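Local coordinates for KaiC-like domain-containing protein (Pyrococcus horikoshii, PDB 2EKD) that is of unknown function but belongs to a family of the P-loop NTPase clan and is named for its likeness to KaiC, at residues F[119-122]-F[123-127]; F[153-157]-F[158-162]. All coordinates share one frame; numbering follows the deposited sequence.

Contact 1 (F[119-122]-F[123-127])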
ATOM      1  N   LEU F 119      -3.536  19.473 -23.971  1.00 16.73           N
ATOM      2  CA  LEU F 119      -3.183  18.062 -23.959  1.00 15.75           C
ATOM      3  C   LEU F 119      -1.857  17.741 -23.266  1.00 17.68           C
ATOM      4  O   LEU F 119      -0.892  18.507 -23.346  1.00 17.74           O
ATOM      5  CB  LEU F 119      -3.132  17.542 -25.400  1.00 16.19           C
ATOM      6  CG  LEU F 119      -4.268  17.935 -26.359  1.00 16.89           C
ATOM      7  CD1 LEU F 119      -3.963  17.396 -27.758  1.00 17.55           C
ATOM      8  CD2 LEU F 119      -5.600  17.392 -25.859  1.00 13.78           C
ATOM      9  N   GLY F 120      -1.831  16.601 -22.579  1.00 16.82           N
ATOM     10  CA  GLY F 120      -0.629  16.142 -21.911  1.00 16.30           C
ATOM     11  C   GLY F 120      -0.312  16.586 -20.496  1.00 17.65           C
ATOM     12  O   GLY F 120       0.813  16.362 -20.040  1.00 16.93           O
ATOM     13  N   LEU F 121      -1.264  17.190 -19.788  1.00 16.46           N
ATOM     14  CA  LEU F 121      -0.994  17.653 -18.421  1.00 16.69           C
ATOM     15  C   LEU F 121      -0.512  16.554 -17.460  1.00 16.97           C
ATOM     16  O   LEU F 121       0.355  16.802 -16.608  1.00 14.40           O
ATOM     17  CB  LEU F 121      -2.229  18.317 -17.813  1.00 17.52           C
ATOM     18  CG  LEU F 121      -1.927  19.103 -16.530  1.00 19.99           C
ATOM     19  CD1 LEU F 121      -1.199  20.380 -16.913  1.00 18.40           C
ATOM     20  CD2 LEU F 121      -3.204  19.436 -15.770  1.00 17.30           C
ATOM     21  N   HIS F 122      -1.083  15.357 -17.579  1.00 15.26           N
ATOM     22  CA  HIS F 122      -0.693  14.246 -16.707  1.00 16.36           C
ATOM     23  C   HIS F 122       0.806  13.932 -16.787  1.00 17.44           C
ATOM     24  O   HIS F 122       1.385  13.411 -15.832  1.00 17.64           O
ATOM     25  CB  HIS F 122      -1.495  12.987 -17.037  1.00 14.20           C
ATOM     26  CG  HIS F 122      -1.458  12.605 -18.484  1.00 14.33           C
ATOM     27  ND1 HIS F 122      -2.340  13.118 -19.411  1.00 13.44           N
ATOM     28  CD2 HIS F 122      -0.626  11.784 -19.169  1.00 12.51           C
ATOM     29  CE1 HIS F 122      -2.054  12.629 -20.603  1.00 12.91           C
ATOM     30  NE2 HIS F 122      -1.018  11.819 -20.484  1.00 13.65           N
ATOM     31  N   LYS F 123       1.436  14.254 -17.916  1.00 18.03           N
ATOM     32  CA  LYS F 123       2.869  14.003 -18.070  1.00 20.34           C
ATOM     33  C   LYS F 123       3.683  14.898 -17.135  1.00 20.16           C
ATOM     34  O   LYS F 123       4.633  14.436 -16.498  1.00 20.54           O
ATOM     35  CB  LYS F 123       3.308  14.229 -19.524  1.00 19.26           C
ATOM     36  CG  LYS F 123       2.774  13.188 -20.494  1.00 20.37           C
ATOM     37  CD  LYS F 123       3.130  13.528 -21.935  1.00 23.37           C
ATOM     38  CE  LYS F 123       2.525  12.512 -22.906  1.00 25.41           C
ATOM     39  NZ  LYS F 123       2.944  12.748 -24.323  1.00 26.04           N
ATOM     40  N   LEU F 124       3.309  16.171 -17.051  1.00 19.30           N
ATOM     41  CA  LEU F 124       4.009  17.114 -16.178  1.00 21.03           C
ATOM     42  C   LEU F 124       3.911  16.659 -14.734  1.00 21.24           C
ATOM     43  O   LEU F 124       4.843  16.832 -13.942  1.00 21.64           O
ATOM     44  CB  LEU F 124       3.397  18.508 -16.278  1.00 20.41           C
ATOM     45  CG  LEU F 124       3.539  19.257 -17.598  1.00 24.90           C
ATOM     46  CD1 LEU F 124       2.867  20.639 -17.469  1.00 21.77           C
ATOM     47  CD2 LEU F 124       5.021  19.397 -17.937  1.00 23.90           C
ATOM     48  N   ILE F 125       2.763  16.090 -14.399  1.00 19.14           N
ATOM     49  CA  ILE F 125       2.503  15.618 -13.058  1.00 19.25           C
ATOM     50  C   ILE F 125       3.256  14.326 -12.763  1.00 20.22           C
ATOM     51  O   ILE F 125       3.824  14.171 -11.684  1.00 19.19           O
ATOM     52  CB  ILE F 125       0.993  15.404 -12.858  1.00 19.29           C
ATOM     53  CG1 ILE F 125       0.293  16.765 -12.876  1.00 18.47           C
ATOM     54  CG2 ILE F 125       0.732  14.643 -11.562  1.00 17.11           C
ATOM     55  CD1 ILE F 125      -1.215  16.688 -12.871  1.00 20.13           C
ATOM     56  N   LEU F 126       3.257  13.404 -13.723  1.00 20.14           N
ATOM     57  CA  LEU F 126       3.950  12.134 -13.543  1.00 20.31           C
ATOM     58  C   LEU F 126       5.446  12.364 -13.328  1.00 22.02           C
ATOM     59  O   LEU F 126       6.090  11.628 -12.580  1.00 25.02           O
ATOM     60  CB  LEU F 126       3.744  11.232 -14.767  1.00 17.66           C
ATOM     61  CG  LEU F 126       4.469   9.882 -14.776  1.00 17.11           C
ATOM     62  CD1 LEU F 126       4.027   9.063 -13.562  1.00 16.74           C
ATOM     63  CD2 LEU F 126       4.158   9.122 -16.064  1.00 12.86           C
ATOM     64  N   LEU F 127       5.987  13.391 -13.974  1.00 20.84           N
ATOM     65  CA  LEU F 127       7.409  13.711 -13.878  1.00 23.35           C
ATOM     66  C   LEU F 127       7.848  14.453 -12.619  1.00 23.65           C
ATOM     67  O   LEU F 127       9.019  14.398 -12.247  1.00 22.10           O
ATOM     68  CB  LEU F 127       7.836  14.537 -15.093  1.00 26.02           C
ATOM     69  CG  LEU F 127       7.912  13.805 -16.436  1.00 28.40           C
ATOM     70  CD1 LEU F 127       7.796  14.809 -17.577  1.00 29.16           C
ATOM     71  CD2 LEU F 127       9.219  13.026 -16.514  1.00 28.17           C
TER

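Contact 2 (F[153-157]-F[158-162])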
ATOM      1  N   TYR F 153      -8.978  20.409 -20.551  1.00 16.93           N
ATOM      2  CA  TYR F 153      -7.756  19.687 -20.205  1.00 16.61           C
ATOM      3  C   TYR F 153      -7.974  18.182 -20.296  1.00 17.12           C
ATOM      4  O   TYR F 153      -8.652  17.597 -19.450  1.00 16.61           O
ATOM      5  CB  TYR F 153      -7.296  20.025 -18.788  1.00 16.77           C
ATOM      6  CG  TYR F 153      -6.666  21.389 -18.613  1.00 18.36           C
ATOM      7  CD1 TYR F 153      -7.441  22.553 -18.607  1.00 17.39           C
ATOM      8  CD2 TYR F 153      -5.293  21.511 -18.413  1.00 20.17           C
ATOM      9  CE1 TYR F 153      -6.859  23.800 -18.398  1.00 19.56           C
ATOM     10  CE2 TYR F 153      -4.700  22.749 -18.205  1.00 21.34           C
ATOM     11  CZ  TYR F 153      -5.483  23.888 -18.196  1.00 21.17           C
ATOM     12  OH  TYR F 153      -4.876  25.104 -17.986  1.00 22.58           O
ATOM     13  N   PHE F 154      -7.414  17.566 -21.337  1.00 17.34           N
ATOM     14  CA  PHE F 154      -7.519  16.122 -21.531  1.00 15.59           C
ATOM     15  C   PHE F 154      -6.456  15.470 -20.659  1.00 16.25           C
ATOM     16  O   PHE F 154      -5.262  15.627 -20.916  1.00 18.29           O
ATOM     17  CB  PHE F 154      -7.247  15.743 -22.987  1.00 14.54           C
ATOM     18  CG  PHE F 154      -8.405  15.973 -23.914  1.00 14.80           C
ATOM     19  CD1 PHE F 154      -8.857  17.261 -24.187  1.00 14.39           C
ATOM     20  CD2 PHE F 154      -9.019  14.899 -24.549  1.00 14.47           C
ATOM     21  CE1 PHE F 154      -9.905  17.476 -25.083  1.00 11.95           C
ATOM     22  CE2 PHE F 154     -10.066  15.101 -25.448  1.00 13.34           C
ATOM     23  CZ  PHE F 154     -10.509  16.396 -25.715  1.00 13.25           C
ATOM     24  N   VAL F 155      -6.874  14.747 -19.628  1.00 15.88           N
ATOM     25  CA  VAL F 155      -5.912  14.095 -18.751  1.00 15.62           C
ATOM     26  C   VAL F 155      -6.196  12.608 -18.590  1.00 15.57           C
ATOM     27  O   VAL F 155      -7.351  12.192 -18.488  1.00 15.04           O
ATOM     28  CB  VAL F 155      -5.897  14.729 -17.339  1.00 16.63           C
ATOM     29  CG1 VAL F 155      -5.670  16.244 -17.438  1.00 16.17           C
ATOM     30  CG2 VAL F 155      -7.203  14.421 -16.616  1.00 15.90           C
ATOM     31  N   ASN F 156      -5.132  11.813 -18.595  1.00 15.27           N
ATOM     32  CA  ASN F 156      -5.256  10.382 -18.388  1.00 15.67           C
ATOM     33  C   ASN F 156      -5.368  10.268 -16.867  1.00 15.92           C
ATOM     34  O   ASN F 156      -4.376  10.364 -16.152  1.00 16.00           O
ATOM     35  CB  ASN F 156      -4.013   9.652 -18.890  1.00 15.37           C
ATOM     36  CG  ASN F 156      -4.148   8.155 -18.787  1.00 14.42           C
ATOM     37  OD1 ASN F 156      -4.579   7.640 -17.763  1.00 16.11           O
ATOM     38  ND2 ASN F 156      -3.770   7.443 -19.846  1.00 15.06           N
ATOM     39  N   ARG F 157      -6.595  10.088 -16.393  1.00 19.73           N
ATOM     40  CA  ARG F 157      -6.916  10.005 -14.970  1.00 21.42           C
ATOM     41  C   ARG F 157      -6.075   9.037 -14.134  1.00 20.05           C
ATOM     42  O   ARG F 157      -5.556   9.415 -13.087  1.00 20.43           O
ATOM     43  CB  ARG F 157      -8.398   9.658 -14.801  1.00 23.20           C
ATOM     44  CG  ARG F 157      -8.855   9.619 -13.354  1.00 30.59           C
ATOM     45  CD  ARG F 157     -10.223   8.982 -13.219  1.00 35.07           C
ATOM     46  NE  ARG F 157     -10.814   9.266 -11.916  1.00 39.80           N
ATOM     47  CZ  ARG F 157     -10.336   8.817 -10.759  1.00 43.13           C
ATOM     48  NH1 ARG F 157      -9.253   8.050 -10.731  1.00 42.02           N
ATOM     49  NH2 ARG F 157     -10.941   9.148  -9.624  1.00 46.62           N
ATOM     50  N   ASN F 158      -5.949   7.798 -14.594  1.00 19.64           N
ATOM     51  CA  ASN F 158      -5.185   6.784 -13.876  1.00 20.28           C
ATOM     52  C   ASN F 158      -3.727   7.159 -13.666  1.00 20.11           C
ATOM     53  O   ASN F 158      -3.148   6.850 -12.624  1.00 21.44           O
ATOM     54  CB  ASN F 158      -5.263   5.439 -14.602  1.00 23.54           C
ATOM     55  CG  ASN F 158      -6.666   4.867 -14.611  1.00 28.25           C
ATOM     56  OD1 ASN F 158      -7.452   5.108 -13.692  1.00 32.14           O
ATOM     57  ND2 ASN F 158      -6.984   4.088 -15.644  1.00 30.48           N
ATOM     58  N   VAL F 159      -3.131   7.807 -14.660  1.00 16.80           N
ATOM     59  CA  VAL F 159      -1.750   8.232 -14.551  1.00 17.25           C
ATOM     60  C   VAL F 159      -1.595   9.211 -13.385  1.00 19.90           C
ATOM     61  O   VAL F 159      -0.648   9.104 -12.610  1.00 20.84           O
ATOM     62  CB  VAL F 159      -1.271   8.908 -15.852  1.00 15.57           C
ATOM     63  CG1 VAL F 159       0.052   9.612 -15.621  1.00 18.41           C
ATOM     64  CG2 VAL F 159      -1.121   7.868 -16.949  1.00 16.62           C
ATOM     65  N   ILE F 160      -2.518  10.164 -13.254  1.00 19.64           N
ATOM     66  CA  ILE F 160      -2.434  11.132 -12.158  1.00 21.02           C
ATOM     67  C   ILE F 160      -2.834  10.466 -10.838  1.00 22.62           C
ATOM     68  O   ILE F 160      -2.152  10.602  -9.823  1.00 22.26           O
ATOM     69  CB  ILE F 160      -3.368  12.352 -12.386  1.00 19.22           C
ATOM     70  CG1 ILE F 160      -2.983  13.088 -13.673  1.00 18.28           C
ATOM     71  CG2 ILE F 160      -3.278  13.287 -11.198  1.00 15.02           C
ATOM     72  CD1 ILE F 160      -3.883  14.278 -13.994  1.00 17.22           C
ATOM     73  N   GLU F 161      -3.945   9.740 -10.868  1.00 24.15           N
ATOM     74  CA  GLU F 161      -4.459   9.049  -9.690  1.00 27.31           C
ATOM     75  C   GLU F 161      -3.425   8.121  -9.047  1.00 26.78           C
ATOM     76  O   GLU F 161      -3.199   8.172  -7.836  1.00 26.00           O
ATOM     77  CB  GLU F 161      -5.714   8.266 -10.087  1.00 29.98           C
ATOM     78  CG  GLU F 161      -6.209   7.223  -9.089  1.00 40.42           C
ATOM     79  CD  GLU F 161      -6.739   7.819  -7.804  1.00 44.02           C
ATOM     80  OE1 GLU F 161      -7.478   8.825  -7.874  1.00 49.24           O
ATOM     81  OE2 GLU F 161      -6.431   7.268  -6.723  1.00 46.68           O
ATOM     82  N   LYS F 162      -2.782   7.290  -9.860  1.00 27.18           N
ATOM     83  CA  LYS F 162      -1.792   6.345  -9.352  1.00 29.09           C
ATOM     84  C   LYS F 162      -0.450   6.978  -8.979  1.00 28.73           C
ATOM     85  O   LYS F 162       0.290   6.426  -8.165  1.00 31.14           O
ATOM     86  CB  LYS F 162      -1.601   5.215 -10.369  1.00 30.94           C
ATOM     87  CG  LYS F 162      -2.916   4.508 -10.697  1.00 33.87           C
ATOM     88  CD  LYS F 162      -2.750   3.442 -11.764  1.00 38.68           C
ATOM     89  CE  LYS F 162      -4.087   2.800 -12.132  1.00 41.29           C
ATOM     90  NZ  LYS F 162      -4.821   2.281 -10.936  1.00 43.39           N
TER
HETATM   91  O   HOH W   1      -7.535   6.922 -16.652  1.00 28.99           O

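Contact 1 (F[119-122]-F[123-127])
The imidazole of H122 and the aliphatic chain of K123 lie side by side and point the same way, H122 CD2 standing 3.9 Å from K123 CG. The ring is placed there by a chi1 of 52°, which sets CG between the backbone N and the carbonyl carbon. One ring face lies over G120 C, offset toward the rim. The apolar side of this first helical turn is closely packed: L121 CD1 meets L124 CD1 at 4.1 Å, the two leucines crossing at about a right angle, and V136 and V140 of helix 130-141 cover L121. K123 lies on the partly exposed solvent side, though its charged end is held there, the extended chain carrying NZ to E54 and T51. The backbone closes the turn unevenly. K123 N donates to G120 O at 3.1 Å from above the carbonyl plane, 52° out of it, whereas L126 N makes a shorter bond to H122 O, 2.8 Å. An alanine in place of H122 would probably leave G120 C and the K123 methylenes without the flat group they pack on. G120, at phi 87°, suits glycine, since a CB there would press on L119 O at the joint between strand 114-119 and helix 121-127.

Contact 2 (F[153-157]-F[158-162])
The side-chain oxygen N156 OD1 is gripped by two donors: V159 N, through a weak bond of 3.4 Å, and a water 3.2 Å away. The same water accepts from N158 N at 2.7 Å, bridging a second amide of the first turn to the asparagine. N156 is thus the N-cap of helix 157-163. Its chi1 of -176° sets CG anti to the backbone N and brings the amide up to V159, whose CG2 approaches N156 CG at 3.6 Å, the two side chains crossing at about a right angle. The other end of that amide, ND2, donates to E173 of the second subunit, which should fix the rotation of the group. N158 ND2 likewise donates to D169 of that subunit.

On a different side of the helix, R157 and E161 run alongside each other, with guanidinium and carboxylate planes only 18° apart. Their salt bridge is long, R157 NH1 to E161 OE1 being 3.5 Å, and its hydrogen bond is weak. E161 OE2 is held by S165. Beneath the pair, E161 N donates to R157 O at 2.8 Å, nearly straight at 170°. Inward, V155 CB rests against I160 CD1 at 3.9 Å, tying the strand end to the helix, while L168 and L171 of helix 165-174 also pack on I160. Side chain and water therefore serve first-turn amides that precede the regular i to i+4 bonding, and the capping asparagine is at the same time part of the subunit interface.

Overall arrangement
Contact 1 closes before contact 2 opens along the chain, yet their centres are only about 8 Å apart. Each marks the passage from a strand to the helix after it, and the two strands, 114-119 and 149-156, are parallel neighbours in the mixed central sheet, so helices 121-127 and 157-163 start side by side. The contacts touch directly: L119 CD2 lies 3.7 Å from F154 CD1, and H122 CB is 3.7 Å from I160 CG1. Both also reach the second subunit, whose E173 packs on H122 and bonds N156. This cluster of strand ends and helix starts therefore joins the parallel part of the sheet, consistent with a P-loop NTPase-like fold, to the subunit interface.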